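PDB 2RET: EpsJ from Vibrio vulnificus, which is a pseudopilin of the type 2 secretion system that forms a binary complex with EpsI, probably as part of the pseudopilus. Local coordinates for residues W54-G65 against V122-Y130. Numbering follows the deposited sequence.
Sequences WADYLLDSDNKG and VEELNVRFY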
ATOM      1  N   TRP B  54      -1.136 -28.284  10.844  1.00 13.73           N
ATOM      2  CA  TRP B  54      -1.790 -29.290  10.012  1.00 14.48           C
ATOM      3  C   TRP B  54      -1.437 -30.672  10.568  1.00 14.46           C
ATOM      4  O   TRP B  54      -0.314 -31.135  10.423  1.00 14.77           O
ATOM      5  CB  TRP B  54      -1.361 -29.182   8.546  1.00 13.45           C
ATOM      6  CG  TRP B  54      -1.878 -30.319   7.670  1.00 12.51           C
ATOM      7  CD1 TRP B  54      -1.118 -31.257   6.993  1.00 13.67           C
ATOM      8  CD2 TRP B  54      -3.236 -30.624   7.363  1.00  9.34           C
ATOM      9  NE1 TRP B  54      -1.935 -32.120   6.298  1.00 11.93           N
ATOM     10  CE2 TRP B  54      -3.237 -31.753   6.510  1.00 10.34           C
ATOM     11  CE3 TRP B  54      -4.457 -30.069   7.740  1.00 13.11           C
ATOM     12  CZ2 TRP B  54      -4.400 -32.327   6.047  1.00 11.79           C
ATOM     13  CZ3 TRP B  54      -5.608 -30.617   7.262  1.00 13.46           C
ATOM     14  CH2 TRP B  54      -5.584 -31.737   6.418  1.00 13.62           C
ATOM     15  N   ALA B  55      -2.388 -31.300  11.246  1.00 15.13           N
ATOM     16  CA  ALA B  55      -2.104 -32.596  11.900  1.00 15.34           C
ATOM     17  C   ALA B  55      -3.373 -33.324  12.202  1.00 14.97           C
ATOM     18  O   ALA B  55      -4.427 -32.715  12.333  1.00 15.41           O
ATOM     19  CB  ALA B  55      -1.290 -32.403  13.191  1.00 15.12           C
ATOM     20  N   ASP B  56      -3.265 -34.646  12.292  1.00 15.64           N
ATOM     21  CA  ASP B  56      -4.343 -35.481  12.801  1.00 15.13           C
ATOM     22  C   ASP B  56      -4.719 -34.988  14.189  1.00 15.16           C
ATOM     23  O   ASP B  56      -3.845 -34.672  14.997  1.00 15.45           O
ATOM     24  CB  ASP B  56      -3.910 -36.939  12.866  1.00 15.50           C
ATOM     25  CG  ASP B  56      -4.017 -37.652  11.524  1.00 15.50           C
ATOM     26  OD1 ASP B  56      -4.819 -37.284  10.642  1.00 17.92           O
ATOM     27  OD2 ASP B  56      -3.279 -38.609  11.335  1.00 21.85           O
ATOM     28  N   TYR B  57      -6.018 -34.888  14.447  1.00 14.61           N
ATOM     29  CA  TYR B  57      -6.532 -34.556  15.770  1.00 14.58           C
ATOM     30  C   TYR B  57      -6.237 -33.103  16.241  1.00 15.06           C
ATOM     31  O   TYR B  57      -6.567 -32.765  17.371  1.00 13.85           O
ATOM     32  CB  TYR B  57      -6.108 -35.606  16.810  1.00 13.72           C
ATOM     33  CG  TYR B  57      -6.081 -37.004  16.234  1.00 14.24           C
ATOM     34  CD1 TYR B  57      -4.935 -37.793  16.323  1.00 15.02           C
ATOM     35  CD2 TYR B  57      -7.179 -37.529  15.555  1.00 13.85           C
ATOM     36  CE1 TYR B  57      -4.888 -39.079  15.768  1.00 14.36           C
ATOM     37  CE2 TYR B  57      -7.131 -38.806  14.987  1.00 12.36           C
ATOM     38  CZ  TYR B  57      -5.980 -39.572  15.102  1.00 13.42           C
ATOM     39  OH  TYR B  57      -5.913 -40.822  14.545  1.00 12.48           O
ATOM     40  N   LEU B  58      -5.692 -32.239  15.370  1.00 16.19           N
ATOM     41  CA  LEU B  58      -5.544 -30.834  15.732  1.00 16.82           C
ATOM     42  C   LEU B  58      -6.914 -30.251  16.066  1.00 17.42           C
ATOM     43  O   LEU B  58      -7.928 -30.553  15.403  1.00 16.06           O
ATOM     44  CB  LEU B  58      -4.939 -29.993  14.599  1.00 17.51           C
ATOM     45  CG  LEU B  58      -4.257 -28.701  15.115  1.00 18.50           C
ATOM     46  CD1 LEU B  58      -2.820 -29.094  15.663  1.00 15.03           C
ATOM     47  CD2 LEU B  58      -4.194 -27.583  14.073  1.00 16.30           C
ATOM     48  N   LEU B  59      -6.926 -29.417  17.101  1.00 17.99           N
ATOM     49  CA  LEU B  59      -8.136 -28.787  17.614  1.00 18.61           C
ATOM     50  C   LEU B  59      -9.209 -29.821  17.965  1.00 18.08           C
ATOM     51  O   LEU B  59     -10.390 -29.534  17.868  1.00 17.55           O
ATOM     52  CB  LEU B  59      -8.684 -27.769  16.601  1.00 18.92           C
ATOM     53  CG  LEU B  59      -7.710 -26.714  16.019  1.00 20.80           C
ATOM     54  CD1 LEU B  59      -8.417 -25.890  14.971  1.00 20.45           C
ATOM     55  CD2 LEU B  59      -7.097 -25.806  17.105  1.00 18.64           C
ATOM     56  N   ASP B  60      -8.791 -31.029  18.345  1.00 18.40           N
ATOM     57  CA  ASP B  60      -9.723 -32.088  18.720  1.00 18.46           C
ATOM     58  C   ASP B  60     -10.537 -32.618  17.530  1.00 17.93           C
ATOM     59  O   ASP B  60     -11.559 -33.247  17.717  1.00 17.87           O
ATOM     60  CB  ASP B  60     -10.663 -31.587  19.837  1.00 19.59           C
ATOM     61  CG  ASP B  60     -11.436 -32.701  20.514  1.00 22.90           C
ATOM     62  OD1 ASP B  60     -10.956 -33.856  20.509  1.00 27.82           O
ATOM     63  OD2 ASP B  60     -12.535 -32.424  21.051  1.00 28.82           O
ATOM     64  N   SER B  61     -10.056 -32.409  16.308  1.00 17.02           N
ATOM     65  CA  SER B  61     -10.676 -32.991  15.142  1.00 16.58           C
ATOM     66  C   SER B  61     -10.759 -34.518  15.266  1.00 16.76           C
ATOM     67  O   SER B  61      -9.897 -35.113  15.898  1.00 16.17           O
ATOM     68  CB  SER B  61      -9.885 -32.604  13.883  1.00 16.16           C
ATOM     69  OG  SER B  61     -10.570 -33.025  12.736  1.00 14.79           O
ATOM     70  N   ASP B  62     -11.827 -35.126  14.710  1.00 17.88           N
ATOM     71  CA  ASP B  62     -11.953 -36.605  14.563  1.00 18.38           C
ATOM     72  C   ASP B  62     -11.023 -37.104  13.450  1.00 18.77           C
ATOM     73  O   ASP B  62     -10.735 -38.287  13.380  1.00 18.59           O
ATOM     74  CB  ASP B  62     -13.364 -37.067  14.157  1.00 18.65           C
ATOM     75  CG  ASP B  62     -14.454 -36.714  15.168  1.00 19.65           C
ATOM     76  OD1 ASP B  62     -14.163 -36.393  16.324  1.00 21.62           O
ATOM     77  OD2 ASP B  62     -15.638 -36.751  14.771  1.00 20.85           O
ATOM     78  N   ASN B  63     -10.601 -36.227  12.533  1.00 19.13           N
ATOM     79  CA  ASN B  63      -9.465 -36.566  11.679  1.00 19.40           C
ATOM     80  C   ASN B  63      -8.497 -35.398  11.579  1.00 18.13           C
ATOM     81  O   ASN B  63      -7.932 -34.986  12.592  1.00 17.90           O
ATOM     82  CB  ASN B  63      -9.893 -37.183  10.325  1.00 20.36           C
ATOM     83  CG  ASN B  63     -11.047 -36.427   9.645  1.00 24.46           C
ATOM     84  OD1 ASN B  63     -12.231 -36.694   9.949  1.00 29.34           O
ATOM     85  ND2 ASN B  63     -10.712 -35.507   8.684  1.00 24.86           N
ATOM     86  N   LYS B  64      -8.277 -34.863  10.387  1.00 17.27           N
ATOM     87  CA  LYS B  64      -7.300 -33.791  10.232  1.00 17.07           C
ATOM     88  C   LYS B  64      -7.844 -32.499  10.726  1.00 15.62           C
ATOM     89  O   LYS B  64      -9.055 -32.283  10.679  1.00 14.70           O
ATOM     90  CB  LYS B  64      -6.886 -33.637   8.781  1.00 17.33           C
ATOM     91  CG  LYS B  64      -5.876 -34.661   8.385  1.00 17.68           C
ATOM     92  CD  LYS B  64      -4.535 -34.396   9.064  1.00 18.38           C
ATOM     93  CE  LYS B  64      -3.449 -35.203   8.397  1.00 20.37           C
ATOM     94  NZ  LYS B  64      -3.966 -36.505   7.948  1.00 17.91           N
ATOM     95  N   GLY B  65      -6.946 -31.666  11.233  1.00 14.85           N
ATOM     96  CA  GLY B  65      -7.251 -30.251  11.458  1.00 15.05           C
ATOM     97  C   GLY B  65      -6.194 -29.293  10.967  1.00 14.50           C
ATOM     98  O   GLY B  65      -5.043 -29.654  10.860  1.00 14.01           O
ATOM     99  N   VAL B 122     -19.692 -34.140   6.294  1.00 15.28           N
ATOM    100  CA  VAL B 122     -18.346 -34.019   5.729  1.00 15.20           C
ATOM    101  C   VAL B 122     -17.542 -35.122   6.377  1.00 16.15           C
ATOM    102  O   VAL B 122     -17.408 -35.149   7.569  1.00 16.99           O
ATOM    103  CB  VAL B 122     -17.731 -32.625   5.987  1.00 14.78           C
ATOM    104  CG1 VAL B 122     -16.251 -32.591   5.595  1.00 13.18           C
ATOM    105  CG2 VAL B 122     -18.495 -31.572   5.186  1.00 14.41           C
ATOM    106  N   GLU B 123     -17.046 -36.060   5.605  1.00 16.88           N
ATOM    107  CA  GLU B 123     -16.330 -37.178   6.178  1.00 18.17           C
ATOM    108  C   GLU B 123     -14.872 -36.823   6.477  1.00 18.17           C
ATOM    109  O   GLU B 123     -14.316 -37.216   7.521  1.00 19.26           O
ATOM    110  CB  GLU B 123     -16.403 -38.379   5.230  1.00 18.62           C
ATOM    111  CG  GLU B 123     -17.814 -39.005   5.156  1.00 21.25           C
ATOM    112  CD  GLU B 123     -18.017 -39.919   3.962  1.00 24.21           C
ATOM    113  OE1 GLU B 123     -17.081 -40.080   3.147  1.00 26.24           O
ATOM    114  OE2 GLU B 123     -19.125 -40.488   3.847  1.00 27.10           O
ATOM    115  N   GLU B 124     -14.264 -36.059   5.576  1.00 17.53           N
ATOM    116  CA  GLU B 124     -12.822 -35.864   5.582  1.00 17.18           C
ATOM    117  C   GLU B 124     -12.534 -34.435   5.186  1.00 16.24           C
ATOM    118  O   GLU B 124     -13.328 -33.798   4.478  1.00 14.91           O
ATOM    119  CB  GLU B 124     -12.126 -36.848   4.616  1.00 18.28           C
ATOM    120  CG  GLU B 124     -10.621 -36.966   4.852  1.00 22.47           C
ATOM    121  CD  GLU B 124      -9.911 -37.900   3.879  1.00 27.65           C
ATOM    122  OE1 GLU B 124     -10.470 -38.983   3.544  1.00 28.74           O
ATOM    123  OE2 GLU B 124      -8.770 -37.553   3.467  1.00 31.49           O
ATOM    124  N   LEU B 125     -11.427 -33.960   5.753  1.00 15.05           N
ATOM    125  CA  LEU B 125     -10.719 -32.773   5.410  1.00 14.55           C
ATOM    126  C   LEU B 125      -9.304 -33.197   5.008  1.00 13.56           C
ATOM    127  O   LEU B 125      -8.619 -33.802   5.780  1.00 12.76           O
ATOM    128  CB  LEU B 125     -10.662 -31.834   6.638  1.00 14.93           C
ATOM    129  CG  LEU B 125      -9.756 -30.591   6.542  1.00 15.72           C
ATOM    130  CD1 LEU B 125     -10.247 -29.670   5.444  1.00 11.14           C
ATOM    131  CD2 LEU B 125      -9.621 -29.845   7.893  1.00 15.03           C
ATOM    132  N   ASN B 126      -8.895 -32.866   3.792  1.00 13.65           N
ATOM    133  CA  ASN B 126      -7.517 -33.021   3.356  1.00 14.82           C
ATOM    134  C   ASN B 126      -6.939 -31.750   2.703  1.00 14.26           C
ATOM    135  O   ASN B 126      -7.562 -31.135   1.869  1.00 14.96           O
ATOM    136  CB  ASN B 126      -7.392 -34.168   2.370  1.00 15.39           C
ATOM    137  CG  ASN B 126      -5.939 -34.567   2.132  1.00 19.14           C
ATOM    138  OD1 ASN B 126      -5.160 -34.801   3.076  1.00 20.91           O
ATOM    139  ND2 ASN B 126      -5.563 -34.627   0.869  1.00 24.14           N
ATOM    140  N   VAL B 127      -5.721 -31.408   3.071  1.00 13.63           N
ATOM    141  CA  VAL B 127      -5.059 -30.202   2.598  1.00 13.57           C
ATOM    142  C   VAL B 127      -3.696 -30.565   2.051  1.00 13.24           C
ATOM    143  O   VAL B 127      -2.983 -31.385   2.634  1.00 12.58           O
ATOM    144  CB  VAL B 127      -4.941 -29.130   3.703  1.00 13.86           C
ATOM    145  CG1 VAL B 127      -4.217 -27.881   3.158  1.00 15.49           C
ATOM    146  CG2 VAL B 127      -6.357 -28.691   4.231  1.00 12.51           C
ATOM    147  N   ARG B 128      -3.363 -29.971   0.901  1.00 13.35           N
ATOM    148  CA  ARG B 128      -2.082 -30.145   0.242  1.00 12.50           C
ATOM    149  C   ARG B 128      -1.474 -28.793  -0.037  1.00 11.87           C
ATOM    150  O   ARG B 128      -2.165 -27.813  -0.197  1.00 11.76           O
ATOM    151  CB  ARG B 128      -2.237 -30.927  -1.029  1.00 12.73           C
ATOM    152  CG  ARG B 128      -2.538 -32.384  -0.786  1.00 16.40           C
ATOM    153  CD  ARG B 128      -3.291 -32.965  -1.941  1.00 19.85           C
ATOM    154  NE  ARG B 128      -2.379 -33.502  -2.927  1.00 21.43           N
ATOM    155  CZ  ARG B 128      -2.327 -33.179  -4.219  1.00 23.93           C
ATOM    156  NH1 ARG B 128      -3.152 -32.277  -4.769  1.00 26.05           N
ATOM    157  NH2 ARG B 128      -1.413 -33.777  -4.979  1.00 24.05           N
ATOM    158  N   PHE B 129      -0.153 -28.762  -0.075  1.00 11.53           N
ATOM    159  CA  PHE B 129       0.605 -27.548  -0.101  1.00 11.27           C
ATOM    160  C   PHE B 129       1.517 -27.610  -1.301  1.00 11.38           C
ATOM    161  O   PHE B 129       2.229 -28.609  -1.512  1.00 11.56           O
ATOM    162  CB  PHE B 129       1.411 -27.446   1.192  1.00 11.70           C
ATOM    163  CG  PHE B 129       0.586 -27.662   2.428  1.00 10.69           C
ATOM    164  CD1 PHE B 129       0.509 -28.920   3.015  1.00 11.84           C
ATOM    165  CD2 PHE B 129      -0.144 -26.618   2.978  1.00 12.83           C
ATOM    166  CE1 PHE B 129      -0.249 -29.135   4.152  1.00 11.80           C
ATOM    167  CE2 PHE B 129      -0.923 -26.816   4.117  1.00 12.54           C
ATOM    168  CZ  PHE B 129      -0.960 -28.074   4.718  1.00 13.09           C
ATOM    169  N   TYR B 130       1.466 -26.563  -2.099  1.00 11.79           N
ATOM    170  CA  TYR B 130       2.327 -26.421  -3.236  1.00 13.52           C
ATOM    171  C   TYR B 130       3.636 -25.769  -2.841  1.00 14.47           C
ATOM    172  O   TYR B 130       3.666 -24.584  -2.462  1.00 14.82           O
ATOM    173  CB  TYR B 130       1.669 -25.608  -4.353  1.00 13.92           C
ATOM    174  CG  TYR B 130       2.422 -25.720  -5.666  1.00 14.96           C
ATOM    175  CD1 TYR B 130       2.539 -26.944  -6.317  1.00 17.57           C
ATOM    176  CD2 TYR B 130       3.014 -24.621  -6.253  1.00 15.58           C
ATOM    177  CE1 TYR B 130       3.215 -27.063  -7.509  1.00 17.78           C
ATOM    178  CE2 TYR B 130       3.702 -24.738  -7.454  1.00 17.21           C
ATOM    179  CZ  TYR B 130       3.797 -25.959  -8.071  1.00 17.12           C
ATOM    180  OH  TYR B 130       4.477 -26.089  -9.246  1.00 18.01           O
TER
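W54 of one β-sheet lies across V127 and F129 of another, a clear case of an aromatic side chain bridging the two antiparallel sheets of a pseudopilin. The hairpin formed by strands 49-56 and 64-74 belongs to the first sheet, strand 122-130 to the second, and W54 packs on both the side chains and the backbone of that strand. A chi1 of 173° swings the indole away from the backbone N and over strand 122-130, where it is met on both faces. V127 CB sits beneath the six-membered ring, 3.8 Å from its centroid and nearly on the ring normal, a CH-pi contact, while V127 CG2 packs against W54 CZ3. F129 comes to the same face farther along, at the five-membered ring, and turns its edge to it: the pair is T-shaped, with planes at 74° and F129 CE1 3.7 Å from W54 CD1. Near the rim of the opposite face lies K64 CD, 3.7 Å above the indole plane; the chain bends at chi2 and chi4, and its NZ forms a salt bridge with D56 OD1 at 2.9 Å, which probably helps hold the methylenes there. At the indole edge, L125 O lies near the ring plane, 3.7 Å from W54 CH2. Beyond the two segments, W54 NE1 makes a weak hydrogen bond to N137 O. L125 CB is directed toward segment 54-65, and L125 CD2 lies 3.7 Å from K64 O, the same carbonyl oxygen that accepts a hydrogen bond from S61 OG.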